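Local atomic coordinates of deoxyribodipyrimidine photo-lyase (Oryza sativa Japonica Group, PDB entry 3UMV), a protein that uses blue or near-UV light and a bound FAD to split cyclobutane pyrimidine dimers in UV-damaged DNA back into separate pyrimidines. Residues His392-Met397 with Arg459-Ala464; Thr373-Trp378 with Ala400-Glu405; Thr416-Asn421 with Val435-Ser440. All blocks are in the same frame, centred on the assembly; numbering follows the deposited sequence.

Interactions 1 and 2 lie on the same helix, 393-405: its first turn meets 459-464, and its last turns meet the start of helix 376-388. Their centres are about 9 Å apart. Interaction 3 joins the next two helices, and its centre is about 13 Å from each of the others. K401 ties all three together, because K401 NZ lies 2.7 Å from R459 O and 2.8 Å from S440 O. FAD is touched by interactions 1 and 3, through R396, M397, N421 and G436, and by A400 of interaction 2. Interaction 2 holds W378, a predicted electron-transfer tryptophan whose side chain is about 3 Å from that of W399 at their nearest atoms, another of the predicted set.

Interaction 1: residues His392-Met397 with Arg459-Ala464; sequences HGFMRM and RYMNYA. With FAD (flavin-adenine dinucleotide), chain I; URE (urea), chain K; URE (urea), chain J.
The closest backbone approach, 8.3 Å between the CA atoms of M397 and M461, joins the first turn of helix 393-405 to the extended run that leads into helix 463-469, and no hydrogen bond crosses the gap. Contact is left to three side chains, with M461 as the link between the other two. Its CG lies anti to the carbonyl carbon, and with the chain bent at chi3 (78°) the methyl and the sulfur go to different partners: M461 CE slants in on the F394 ring, 3.6 Å from F394 CZ, while M461 SD lies 3.8 Å from M397 CB. F394 reaches this methyl group because its CG is anti to the backbone N (chi1 -177°), which carries the ring out from the helix. The contact is small and wholly apolar.

G393, R396 and M397 also meet the flavin cofactor. M397 CG lies 3.7 Å from FAD C8M, a methyl of the ring system, so M397 touches both M461 and the cofactor. R396 lays its aliphatic part over the isoalloxazine, with R396 CB 3.6 Å from FAD C8. R396 NH1 lies over the ring system, 3.1 Å from FAD C4X, while FAD O2' sits over one face of the guanidinium. A salt bridge from NH2 to D427 and a bond from NE to the carbonyl of M391 fix how the guanidinium is turned. G393 CA comes within 3.4 Å of FAD O4', where a side chain would collide with the ribityl hydroxyl.

N462 caps helix 463-469 through OD1 to the backbone N of G465. F394 rests on C466 and K469 of helix 463-469, and M395 packs on L377 and S381 of helix 376-388.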
loop_
_atom_site.group_PDB
_atom_site.type_symbol
_atom_site.label_atom_id
_atom_site.label_comp_id
_atom_site.label_asym_id
_atom_site.label_seq_id
_atom_site.Cartn_x
_atom_site.Cartn_y
_atom_site.Cartn_z
ATOM N N HIS A 392 -4.601 13.828 6.610
ATOM C CA HIS A 392 -3.453 13.884 7.486
ATOM C C HIS A 392 -3.438 12.706 8.461
ATOM O O HIS A 392 -4.469 12.370 9.062
ATOM C CB HIS A 392 -3.431 15.200 8.263
ATOM C CG HIS A 392 -2.236 15.331 9.142
ATOM N ND1 HIS A 392 -1.089 15.981 8.739
ATOM C CD2 HIS A 392 -1.993 14.876 10.394
ATOM C CE1 HIS A 392 -0.190 15.919 9.702
ATOM N NE2 HIS A 392 -0.717 15.268 10.723
ATOM N N GLY A 393 -2.270 12.092 8.620
ATOM C CA GLY A 393 -2.137 10.868 9.394
ATOM C C GLY A 393 -2.706 10.942 10.798
ATOM O O GLY A 393 -3.328 9.989 11.287
ATOM N N PHE A 394 -2.495 12.065 11.471
ATOM C CA PHE A 394 -3.048 12.202 12.808
ATOM C C PHE A 394 -4.580 12.263 12.716
ATOM O O PHE A 394 -5.281 11.638 13.503
ATOM C CB PHE A 394 -2.509 13.438 13.527
ATOM C CG PHE A 394 -3.015 13.560 14.932
ATOM C CD1 PHE A 394 -2.328 12.967 15.981
ATOM C CD2 PHE A 394 -4.201 14.222 15.200
ATOM C CE1 PHE A 394 -2.798 13.066 17.276
ATOM C CE2 PHE A 394 -4.677 14.319 16.497
ATOM C CZ PHE A 394 -3.973 13.739 17.531
ATOM N N MET A 395 -5.089 13.002 11.737
ATOM C CA MET A 395 -6.544 13.119 11.576
ATOM C C MET A 395 -7.220 11.773 11.216
ATOM O O MET A 395 -8.383 11.582 11.547
ATOM C CB MET A 395 -6.945 14.219 10.574
ATOM C CG MET A 395 -6.739 15.660 11.088
ATOM S SD MET A 395 -7.210 15.912 12.809
ATOM C CE MET A 395 -8.946 15.497 12.747
ATOM N N ARG A 396 -6.508 10.844 10.564
ATOM C CA ARG A 396 -7.101 9.528 10.263
ATOM C C ARG A 396 -7.549 8.776 11.518
ATOM O O ARG A 396 -8.617 8.122 11.520
ATOM C CB ARG A 396 -6.157 8.658 9.418
ATOM C CG ARG A 396 -5.894 9.226 8.043
ATOM C CD ARG A 396 -5.243 8.194 7.128
ATOM N NE ARG A 396 -4.490 8.848 6.062
ATOM C CZ ARG A 396 -4.215 8.288 4.892
ATOM N NH1 ARG A 396 -4.668 7.075 4.622
ATOM N NH2 ARG A 396 -3.504 8.951 3.983
ATOM N N MET A 397 -6.762 8.893 12.593
ATOM C CA MET A 397 -7.112 8.263 13.870
ATOM C C MET A 397 -8.394 8.875 14.454
ATOM O O MET A 397 -9.318 8.154 14.829
ATOM C CB MET A 397 -5.960 8.396 14.873
ATOM C CG MET A 397 -4.696 7.708 14.424
ATOM S SD MET A 397 -3.358 7.849 15.645
ATOM C CE MET A 397 -2.720 9.452 15.232
ATOM N N ARG A 459 -9.263 2.911 22.809
ATOM C CA ARG A 459 -8.752 4.276 22.960
ATOM C C ARG A 459 -9.709 5.348 22.415
ATOM O O ARG A 459 -10.216 5.240 21.284
ATOM C CB ARG A 459 -7.370 4.401 22.302
ATOM C CG ARG A 459 -6.718 5.779 22.503
ATOM C CD ARG A 459 -5.545 6.010 21.543
ATOM N NE ARG A 459 -4.487 5.011 21.696
ATOM C CZ ARG A 459 -3.192 5.300 21.779
ATOM N NH1 ARG A 459 -2.795 6.568 21.727
ATOM N NH2 ARG A 459 -2.292 4.323 21.917
ATOM N N TYR A 460 -9.943 6.386 23.222
ATOM C CA TYR A 460 -10.865 7.465 22.883
ATOM C C TYR A 460 -10.068 8.707 22.489
ATOM O O TYR A 460 -8.982 8.935 23.009
ATOM C CB TYR A 460 -11.765 7.791 24.085
ATOM C CG TYR A 460 -12.887 8.761 23.774
ATOM C CD1 TYR A 460 -12.906 10.028 24.338
ATOM C CD2 TYR A 460 -13.923 8.406 22.928
ATOM C CE1 TYR A 460 -13.931 10.917 24.064
ATOM C CE2 TYR A 460 -14.954 9.294 22.638
ATOM C CZ TYR A 460 -14.949 10.544 23.209
ATOM O OH TYR A 460 -15.966 11.439 22.935
ATOM N N MET A 461 -10.601 9.486 21.555
ATOM C CA MET A 461 -10.027 10.779 21.203
ATOM C C MET A 461 -11.190 11.744 21.058
ATOM O O MET A 461 -12.288 11.342 20.667
ATOM C CB MET A 461 -9.256 10.700 19.885
ATOM C CG MET A 461 -7.968 9.855 19.906
ATOM S SD MET A 461 -7.282 9.652 18.230
ATOM C CE MET A 461 -6.490 11.246 17.979
ATOM N N ASN A 462 -10.978 13.016 21.384
ATOM C CA ASN A 462 -12.066 13.979 21.221
ATOM C C ASN A 462 -11.593 15.336 20.740
ATOM O O ASN A 462 -10.382 15.585 20.646
ATOM C CB ASN A 462 -12.954 14.087 22.476
ATOM C CG ASN A 462 -12.196 14.565 23.711
ATOM O OD1 ASN A 462 -11.026 14.956 23.638
ATOM N ND2 ASN A 462 -12.880 14.548 24.856
ATOM N N TYR A 463 -12.565 16.180 20.396
ATOM C CA TYR A 463 -12.327 17.507 19.850
ATOM C C TYR A 463 -11.451 18.286 20.818
ATOM O O TYR A 463 -10.433 18.854 20.425
ATOM C CB TYR A 463 -13.672 18.218 19.665
ATOM C CG TYR A 463 -13.650 19.504 18.863
ATOM C CD1 TYR A 463 -13.294 20.713 19.453
ATOM C CD2 TYR A 463 -14.041 19.519 17.527
ATOM C CE1 TYR A 463 -13.295 21.899 18.721
ATOM C CE2 TYR A 463 -14.048 20.693 16.792
ATOM C CZ TYR A 463 -13.672 21.882 17.392
ATOM O OH TYR A 463 -13.677 23.052 16.660
ATOM N N ALA A 464 -11.847 18.296 22.089
ATOM C CA ALA A 464 -11.094 19.024 23.110
ATOM C C ALA A 464 -9.636 18.573 23.166
ATOM O O ALA A 464 -8.735 19.379 23.385
ATOM C CB ALA A 464 -11.758 18.878 24.474
HETATM P PA FAD I . 4.594 9.628 7.016
HETATM O O1A FAD I . 4.323 10.100 8.412
HETATM O O2A FAD I . 5.620 10.438 6.271
HETATM O O5B FAD I . 5.013 8.086 7.085
HETATM C C5B FAD I . 5.926 7.516 6.172
HETATM C C4B FAD I . 5.496 6.085 5.832
HETATM O O4B FAD I . 5.411 5.266 6.988
HETATM C C3B FAD I . 4.105 6.041 5.230
HETATM O O3B FAD I . 4.129 6.312 3.849
HETATM C C2B FAD I . 3.714 4.619 5.505
HETATM O O2B FAD I . 4.383 3.761 4.600
HETATM C C1B FAD I . 4.315 4.386 6.867
HETATM N N9A FAD I . 3.328 4.643 7.929
HETATM C C8A FAD I . 3.123 5.806 8.622
HETATM N N7A FAD I . 2.125 5.586 9.509
HETATM C C5A FAD I . 1.685 4.303 9.376
HETATM C C6A FAD I . 0.703 3.532 10.010
HETATM N N6A FAD I . 0.006 3.990 11.050
HETATM N N1A FAD I . 0.510 2.222 9.632
HETATM C C2A FAD I . 1.289 1.671 8.641
HETATM N N3A FAD I . 2.252 2.431 8.015
HETATM C C4A FAD I . 2.450 3.714 8.388
HETATM N N1 FAD I . -1.797 4.116 5.306
HETATM C C2 FAD I . -1.762 3.764 3.988
HETATM O O2 FAD I . -0.657 3.626 3.463
HETATM N N3 FAD I . -2.935 3.546 3.287
HETATM C C4 FAD I . -4.163 3.700 3.905
HETATM O O4 FAD I . -5.208 3.511 3.275
HETATM C C4X FAD I . -4.187 4.048 5.250
HETATM N N5 FAD I . -5.375 4.230 5.920
HETATM C C5X FAD I . -5.380 4.557 7.262
HETATM C C6 FAD I . -6.595 4.707 7.943
HETATM C C7 FAD I . -6.603 5.043 9.300
HETATM C C7M FAD I . -7.923 5.185 10.012
HETATM C C8 FAD I . -5.388 5.235 9.964
HETATM C C8M FAD I . -5.332 5.600 11.418
HETATM C C9 FAD I . -4.194 5.095 9.277
HETATM C C9A FAD I . -4.188 4.755 7.937
HETATM N N10 FAD I . -2.993 4.622 7.260
HETATM C C10 FAD I . -3.009 4.262 5.934
HETATM C "C1'" FAD I . -1.651 4.832 7.948
HETATM C "C2'" FAD I . -1.117 6.297 7.872
HETATM O "O2'" FAD I . -2.080 7.295 8.232
HETATM C "C3'" FAD I . -0.537 6.682 6.499
HETATM O "O3'" FAD I . 0.378 5.699 6.093
HETATM C "C4'" FAD I . 0.179 8.035 6.500
HETATM O "O4'" FAD I . -0.722 9.051 6.901
HETATM C "C5'" FAD I . 0.720 8.288 5.094
HETATM O "O5'" FAD I . 1.176 9.599 4.862
HETATM P P FAD I . 2.750 9.862 4.693
HETATM O O1P FAD I . 3.346 8.917 3.666
HETATM O O2P FAD I . 2.977 11.311 4.351
HETATM O O3P FAD I . 3.178 9.549 6.216
HETATM C C URE K . -10.491 5.607 26.829
HETATM O O URE K . -11.253 4.722 26.425
HETATM N N1 URE K . -9.541 6.101 26.061
HETATM N N2 URE K . -10.632 6.074 28.045
HETATM C C URE J . -1.478 15.637 4.313
HETATM O O URE J . -2.703 15.526 4.344
HETATM N N1 URE J . -0.876 16.606 4.966
HETATM N N2 URE J . -0.783 14.886 3.496
#

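Interaction 2: residues Thr373-Trp378 with Ala400-Glu405; sequences THDPLW and AKKILE. With EDO (1,2-ethanediol), chain F.
The indole of W378 is approached on a slant at two places, by K402 CB, 3.3 Å from W378 CD1, and by I403 CG1, 3.9 Å from W378 CZ2. The ring of W399 also meets it, the two planes only about 10° apart, and W378 NE1 donates to the carbonyl of W399. The imidazole of H374 has D375 CB over the centre of one face, and the D375 carboxylate takes the amide of W378 from above its plane, 77° out of it.

W378 and K402 run past each other in opposite directions, whereas I403 crosses the indole at about a right angle. K402 begins close to the ring, then bends at chi2 (-62°) and again at chi3, which leads its ammonium away from the indole. There K402 NZ meets E405 OE2 at 2.7 Å in a salt bridge on the syn lone pair, and it also bonds to the carbonyl of M461. E405 OE1 accepts from O1 of a 1,2-ethanediol at 2.8 Å, probably left by the crystallisation liquor, and bonds to Y460 OH. With an alanine here, K402 NZ would probably lose its carboxylate mate and Y460 OH its partner, leaving the lysine end freer to turn.

D375 is the N-cap of helix 376-388: its OD2 lies 3.0 Å from W378 N, with a weak second bond from L377 N. Ahead of it T373 makes an ST turn, OG1 taking the amide of D375, and D375 OD1 bonds to Y398 OH.

The indole thus meets aliphatic carbon from helix 393-405, while the lysine charge is paired further along. Held at NE1 and near-parallel to W399, W378 is placed consistently with its predicted role in electron transfer through tryptophanyl radicals.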
loop_
_atom_site.group_PDB
_atom_site.type_symbol
_atom_site.label_atom_id
_atom_site.label_comp_id
_atom_site.label_asym_id
_atom_site.label_seq_id
_atom_site.Cartn_x
_atom_site.Cartn_y
_atom_site.Cartn_z
ATOM N N THR A 373 -21.758 16.314 9.614
ATOM C CA THR A 373 -21.906 16.146 11.049
ATOM C C THR A 373 -21.863 17.478 11.807
ATOM O O THR A 373 -21.527 18.524 11.239
ATOM C CB THR A 373 -20.823 15.230 11.620
ATOM O OG1 THR A 373 -19.583 15.949 11.739
ATOM C CG2 THR A 373 -20.639 13.994 10.735
ATOM N N HIS A 374 -22.186 17.405 13.094
ATOM C CA HIS A 374 -22.108 18.545 14.001
ATOM C C HIS A 374 -20.662 18.948 14.300
ATOM O O HIS A 374 -20.420 19.996 14.891
ATOM C CB HIS A 374 -22.781 18.195 15.326
ATOM C CG HIS A 374 -22.035 17.163 16.114
ATOM N ND1 HIS A 374 -22.099 15.819 15.819
ATOM C CD2 HIS A 374 -21.183 17.281 17.161
ATOM C CE1 HIS A 374 -21.336 15.148 16.665
ATOM N NE2 HIS A 374 -20.772 16.010 17.492
ATOM N N ASP A 375 -19.711 18.106 13.912
ATOM C CA ASP A 375 -18.297 18.285 14.286
ATOM C C ASP A 375 -17.479 18.872 13.133
ATOM O O ASP A 375 -17.188 18.175 12.163
ATOM C CB ASP A 375 -17.735 16.923 14.714
ATOM C CG ASP A 375 -16.266 16.979 15.152
ATOM O OD1 ASP A 375 -15.806 16.026 15.829
ATOM O OD2 ASP A 375 -15.572 17.966 14.850
ATOM N N PRO A 376 -17.106 20.164 13.217
ATOM C CA PRO A 376 -16.427 20.776 12.075
ATOM C C PRO A 376 -15.012 20.245 11.869
ATOM O O PRO A 376 -14.528 20.282 10.748
ATOM C CB PRO A 376 -16.390 22.263 12.439
ATOM C CG PRO A 376 -16.447 22.279 13.916
ATOM C CD PRO A 376 -17.330 21.132 14.306
ATOM N N LEU A 377 -14.376 19.777 12.935
ATOM C CA LEU A 377 -13.062 19.157 12.835
ATOM C C LEU A 377 -13.170 17.830 12.059
ATOM O O LEU A 377 -12.379 17.567 11.160
ATOM C CB LEU A 377 -12.454 18.944 14.215
ATOM C CG LEU A 377 -11.094 18.236 14.205
ATOM C CD1 LEU A 377 -10.081 18.974 13.310
ATOM C CD2 LEU A 377 -10.565 18.092 15.618
ATOM N N TRP A 378 -14.183 17.028 12.377
ATOM C CA TRP A 378 -14.389 15.773 11.664
ATOM C C TRP A 378 -14.735 16.046 10.208
ATOM O O TRP A 378 -14.166 15.446 9.299
ATOM C CB TRP A 378 -15.478 14.927 12.324
ATOM C CG TRP A 378 -15.469 13.545 11.741
ATOM C CD1 TRP A 378 -14.760 12.471 12.211
ATOM C CD2 TRP A 378 -16.116 13.108 10.532
ATOM N NE1 TRP A 378 -14.949 11.390 11.392
ATOM C CE2 TRP A 378 -15.784 11.741 10.358
ATOM C CE3 TRP A 378 -16.964 13.726 9.596
ATOM C CZ2 TRP A 378 -16.243 10.989 9.270
ATOM C CZ3 TRP A 378 -17.437 12.974 8.528
ATOM C CH2 TRP A 378 -17.076 11.613 8.378
ATOM N N ALA A 400 -11.583 8.037 12.150
ATOM C CA ALA A 400 -12.151 6.704 12.259
ATOM C C ALA A 400 -12.792 6.453 13.626
ATOM O O ALA A 400 -13.790 5.741 13.732
ATOM C CB ALA A 400 -11.090 5.632 11.941
ATOM N N LYS A 401 -12.206 7.018 14.675
ATOM C CA LYS A 401 -12.776 6.877 16.005
ATOM C C LYS A 401 -14.137 7.553 16.156
ATOM O O LYS A 401 -15.018 7.046 16.872
ATOM C CB LYS A 401 -11.801 7.371 17.061
ATOM C CG LYS A 401 -10.623 6.429 17.221
ATOM C CD LYS A 401 -9.757 6.800 18.403
ATOM C CE LYS A 401 -8.568 5.820 18.507
ATOM N NZ LYS A 401 -8.999 4.478 18.973
ATOM N N LYS A 402 -14.327 8.697 15.501
ATOM C CA LYS A 402 -15.656 9.322 15.510
ATOM C C LYS A 402 -16.692 8.458 14.791
ATOM O O LYS A 402 -17.867 8.439 15.156
ATOM C CB LYS A 402 -15.622 10.716 14.895
ATOM C CG LYS A 402 -14.832 11.735 15.696
ATOM C CD LYS A 402 -15.444 11.937 17.072
ATOM C CE LYS A 402 -14.413 11.691 18.150
ATOM N NZ LYS A 402 -14.847 12.186 19.499
ATOM N N ILE A 403 -16.266 7.725 13.765
ATOM C CA ILE A 403 -17.203 6.857 13.067
ATOM C C ILE A 403 -17.709 5.769 14.016
ATOM O O ILE A 403 -18.903 5.469 14.038
ATOM C CB ILE A 403 -16.571 6.262 11.806
ATOM C CG1 ILE A 403 -16.190 7.376 10.844
ATOM C CG2 ILE A 403 -17.531 5.299 11.122
ATOM C CD1 ILE A 403 -15.481 6.900 9.586
ATOM N N LEU A 404 -16.813 5.221 14.834
ATOM C CA LEU A 404 -17.219 4.306 15.909
ATOM C C LEU A 404 -18.222 4.970 16.856
ATOM O O LEU A 404 -19.239 4.370 17.263
ATOM C CB LEU A 404 -15.997 3.846 16.704
ATOM C CG LEU A 404 -16.297 3.048 17.973
ATOM C CD1 LEU A 404 -17.043 1.756 17.630
ATOM C CD2 LEU A 404 -15.003 2.744 18.727
ATOM N N GLU A 405 -17.951 6.223 17.198
ATOM C CA GLU A 405 -18.790 6.929 18.163
ATOM C C GLU A 405 -20.177 7.288 17.628
ATOM O O GLU A 405 -21.107 7.466 18.396
ATOM C CB GLU A 405 -18.080 8.202 18.600
ATOM C CG GLU A 405 -18.619 8.809 19.875
ATOM C CD GLU A 405 -17.769 9.964 20.359
ATOM O OE1 GLU A 405 -18.035 10.463 21.464
ATOM O OE2 GLU A 405 -16.820 10.358 19.652
HETATM C C1 EDO F . -19.281 8.704 24.192
HETATM O O1 EDO F . -19.837 8.948 22.957
HETATM C C2 EDO F . -18.250 7.818 24.309
HETATM O O2 EDO F . -17.651 7.630 25.530
#

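Interaction 3: residues Thr416-Asn421 with Val435-Ser440; sequences TAIYLN and VGCMWS. With FAD (flavin-adenine dinucleotide), chain I.
C437 turns its sulfur toward helix 416-421 by setting SG anti to its own carbonyl carbon (chi1 -68°), which brings C437 SG 3.7 Å from A417 CB. I418, with CG1 likewise anti to its carbonyl carbon, reaches back so that I418 CG1 lies 4.0 Å from C437 CB. The sulfur thus sits against A417 and I418 together. The small side chains of A417 and C437 meet where their CA atoms are 6.4 Å apart; the two segments run roughly antiparallel (148°), their axes 9.6 Å apart at closest.

One turn on from A417, N421 places CG anti to the backbone N (chi1 -178°), and its amide reaches the flavin edge. N421 ND2 donates to FAD O4 at 2.9 Å in a nearly straight bond that fixes the amide, with N421 OD1 facing FAD N5 at 3.0 Å.

From the other helix, G436 lies against the dimethylbenzene part of the flavin, its CA 3.5 Å from FAD C8; a side chain there would run into C9. S440 OG bonds back to the G436 carbonyl, which also accepts the helical bond from S440 N.

Two packed helices lining the isoalloxazine, with an asparagine facing N5, belong to the FAD site of the helical domain of the photolyase fold.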
loop_
_atom_site.group_PDB
_atom_site.type_symbol
_atom_site.label_atom_id
_atom_site.label_comp_id
_atom_site.label_asym_id
_atom_site.label_seq_id
_atom_site.Cartn_x
_atom_site.Cartn_y
_atom_site.Cartn_z
ATOM N N THR A 416 -17.833 1.172 7.294
ATOM C CA THR A 416 -17.945 2.519 6.739
ATOM C C THR A 416 -16.574 3.186 6.592
ATOM O O THR A 416 -16.276 3.793 5.557
ATOM C CB THR A 416 -18.934 3.380 7.558
ATOM O OG1 THR A 416 -20.257 2.859 7.376
ATOM C CG2 THR A 416 -18.922 4.804 7.077
ATOM N N ALA A 417 -15.735 3.052 7.610
ATOM C CA ALA A 417 -14.379 3.614 7.554
ATOM C C ALA A 417 -13.602 3.040 6.368
ATOM O O ALA A 417 -12.932 3.771 5.634
ATOM C CB ALA A 417 -13.625 3.355 8.881
ATOM N N ILE A 418 -13.680 1.719 6.200
ATOM C CA ILE A 418 -12.932 1.029 5.162
ATOM C C ILE A 418 -13.461 1.446 3.804
ATOM O O ILE A 418 -12.701 1.746 2.901
ATOM C CB ILE A 418 -13.007 -0.528 5.348
ATOM C CG1 ILE A 418 -12.160 -0.953 6.548
ATOM C CG2 ILE A 418 -12.573 -1.272 4.095
ATOM C CD1 ILE A 418 -12.343 -2.426 6.923
ATOM N N TYR A 419 -14.779 1.516 3.672
ATOM C CA TYR A 419 -15.378 1.940 2.415
ATOM C C TYR A 419 -14.909 3.343 2.027
ATOM O O TYR A 419 -14.495 3.562 0.897
ATOM C CB TYR A 419 -16.907 1.885 2.512
ATOM C CG TYR A 419 -17.633 2.727 1.483
ATOM C CD1 TYR A 419 -17.816 2.284 0.181
ATOM C CD2 TYR A 419 -18.120 3.982 1.825
ATOM C CE1 TYR A 419 -18.474 3.075 -0.755
ATOM C CE2 TYR A 419 -18.781 4.775 0.905
ATOM C CZ TYR A 419 -18.951 4.319 -0.382
ATOM O OH TYR A 419 -19.611 5.123 -1.288
ATOM N N LEU A 420 -14.967 4.284 2.965
ATOM C CA LEU A 420 -14.558 5.659 2.683
ATOM C C LEU A 420 -13.068 5.774 2.375
ATOM O O LEU A 420 -12.672 6.445 1.427
ATOM C CB LEU A 420 -14.920 6.571 3.849
ATOM C CG LEU A 420 -16.432 6.758 3.983
ATOM C CD1 LEU A 420 -16.776 7.544 5.240
ATOM C CD2 LEU A 420 -16.993 7.432 2.730
ATOM N N ASN A 421 -12.259 5.120 3.195
ATOM C CA ASN A 421 -10.813 5.115 3.027
ATOM C C ASN A 421 -10.418 4.577 1.645
ATOM O O ASN A 421 -9.623 5.170 0.919
ATOM C CB ASN A 421 -10.199 4.274 4.151
ATOM C CG ASN A 421 -8.679 4.242 4.106
ATOM O OD1 ASN A 421 -8.017 5.066 4.738
ATOM N ND2 ASN A 421 -8.124 3.287 3.358
ATOM N N VAL A 435 -5.536 -1.967 8.460
ATOM C CA VAL A 435 -4.955 -1.951 9.797
ATOM C C VAL A 435 -5.184 -0.620 10.532
ATOM O O VAL A 435 -5.437 -0.623 11.730
ATOM C CB VAL A 435 -3.476 -2.428 9.816
ATOM C CG1 VAL A 435 -2.804 -2.187 11.191
ATOM C CG2 VAL A 435 -3.448 -3.922 9.493
ATOM N N GLY A 436 -5.113 0.500 9.814
ATOM C CA GLY A 436 -5.411 1.806 10.397
ATOM C C GLY A 436 -6.835 1.883 10.937
ATOM O O GLY A 436 -7.069 2.348 12.057
ATOM N N CYS A 437 -7.790 1.411 10.144
ATOM C CA CYS A 437 -9.196 1.391 10.569
ATOM C C CYS A 437 -9.371 0.460 11.765
ATOM O O CYS A 437 -10.081 0.801 12.731
ATOM C CB CYS A 437 -10.103 0.970 9.408
ATOM S SG CYS A 437 -10.173 2.206 8.084
ATOM N N MET A 438 -8.718 -0.708 11.705
ATOM C CA MET A 438 -8.766 -1.649 12.820
ATOM C C MET A 438 -8.090 -1.097 14.076
ATOM O O MET A 438 -8.534 -1.363 15.185
ATOM C CB MET A 438 -8.158 -2.995 12.430
ATOM C CG MET A 438 -8.947 -3.754 11.400
ATOM S SD MET A 438 -10.372 -4.638 12.086
ATOM C CE MET A 438 -9.545 -6.051 12.850
ATOM N N TRP A 439 -7.006 -0.344 13.914
ATOM C CA TRP A 439 -6.369 0.250 15.096
ATOM C C TRP A 439 -7.359 1.201 15.772
ATOM O O TRP A 439 -7.528 1.207 16.990
ATOM C CB TRP A 439 -5.098 1.007 14.693
ATOM C CG TRP A 439 -4.369 1.662 15.841
ATOM C CD1 TRP A 439 -3.327 1.137 16.562
ATOM C CD2 TRP A 439 -4.605 2.972 16.380
ATOM N NE1 TRP A 439 -2.918 2.032 17.522
ATOM C CE2 TRP A 439 -3.684 3.165 17.429
ATOM C CE3 TRP A 439 -5.510 3.992 16.081
ATOM C CZ2 TRP A 439 -3.646 4.339 18.179
ATOM C CZ3 TRP A 439 -5.467 5.165 16.828
ATOM C CH2 TRP A 439 -4.546 5.321 17.862
ATOM N N SER A 440 -8.031 2.001 14.957
ATOM C CA SER A 440 -8.891 3.068 15.451
ATOM C C SER A 440 -10.149 2.532 16.109
ATOM O O SER A 440 -10.537 2.979 17.189
ATOM C CB SER A 440 -9.276 3.986 14.287
ATOM O OG SER A 440 -8.106 4.551 13.729
HETATM P PA FAD I . 4.594 9.628 7.016
HETATM O O1A FAD I . 4.323 10.100 8.412
HETATM O O2A FAD I . 5.620 10.438 6.271
HETATM O O5B FAD I . 5.013 8.086 7.085
HETATM C C5B FAD I . 5.926 7.516 6.172
HETATM C C4B FAD I . 5.496 6.085 5.832
HETATM O O4B FAD I . 5.411 5.266 6.988
HETATM C C3B FAD I . 4.105 6.041 5.230
HETATM O O3B FAD I . 4.129 6.312 3.849
HETATM C C2B FAD I . 3.714 4.619 5.505
HETATM O O2B FAD I . 4.383 3.761 4.600
HETATM C C1B FAD I . 4.315 4.386 6.867
HETATM N N9A FAD I . 3.328 4.643 7.929
HETATM C C8A FAD I . 3.123 5.806 8.622
HETATM N N7A FAD I . 2.125 5.586 9.509
HETATM C C5A FAD I . 1.685 4.303 9.376
HETATM C C6A FAD I . 0.703 3.532 10.010
HETATM N N6A FAD I . 0.006 3.990 11.050
HETATM N N1A FAD I . 0.510 2.222 9.632
HETATM C C2A FAD I . 1.289 1.671 8.641
HETATM N N3A FAD I . 2.252 2.431 8.015
HETATM C C4A FAD I . 2.450 3.714 8.388
HETATM N N1 FAD I . -1.797 4.116 5.306
HETATM C C2 FAD I . -1.762 3.764 3.988
HETATM O O2 FAD I . -0.657 3.626 3.463
HETATM N N3 FAD I . -2.935 3.546 3.287
HETATM C C4 FAD I . -4.163 3.700 3.905
HETATM O O4 FAD I . -5.208 3.511 3.275
HETATM C C4X FAD I . -4.187 4.048 5.250
HETATM N N5 FAD I . -5.375 4.230 5.920
HETATM C C5X FAD I . -5.380 4.557 7.262
HETATM C C6 FAD I . -6.595 4.707 7.943
HETATM C C7 FAD I . -6.603 5.043 9.300
HETATM C C7M FAD I . -7.923 5.185 10.012
HETATM C C8 FAD I . -5.388 5.235 9.964
HETATM C C8M FAD I . -5.332 5.600 11.418
HETATM C C9 FAD I . -4.194 5.095 9.277
HETATM C C9A FAD I . -4.188 4.755 7.937
HETATM N N10 FAD I . -2.993 4.622 7.260
HETATM C C10 FAD I . -3.009 4.262 5.934
HETATM C "C1'" FAD I . -1.651 4.832 7.948
HETATM C "C2'" FAD I . -1.117 6.297 7.872
HETATM O "O2'" FAD I . -2.080 7.295 8.232
HETATM C "C3'" FAD I . -0.537 6.682 6.499
HETATM O "O3'" FAD I . 0.378 5.699 6.093
HETATM C "C4'" FAD I . 0.179 8.035 6.500
HETATM O "O4'" FAD I . -0.722 9.051 6.901
HETATM C "C5'" FAD I . 0.720 8.288 5.094
HETATM O "O5'" FAD I . 1.176 9.599 4.862
HETATM P P FAD I . 2.750 9.862 4.693
HETATM O O1P FAD I . 3.346 8.917 3.666
HETATM O O2P FAD I . 2.977 11.311 4.351
HETATM O O3P FAD I . 3.178 9.549 6.216
#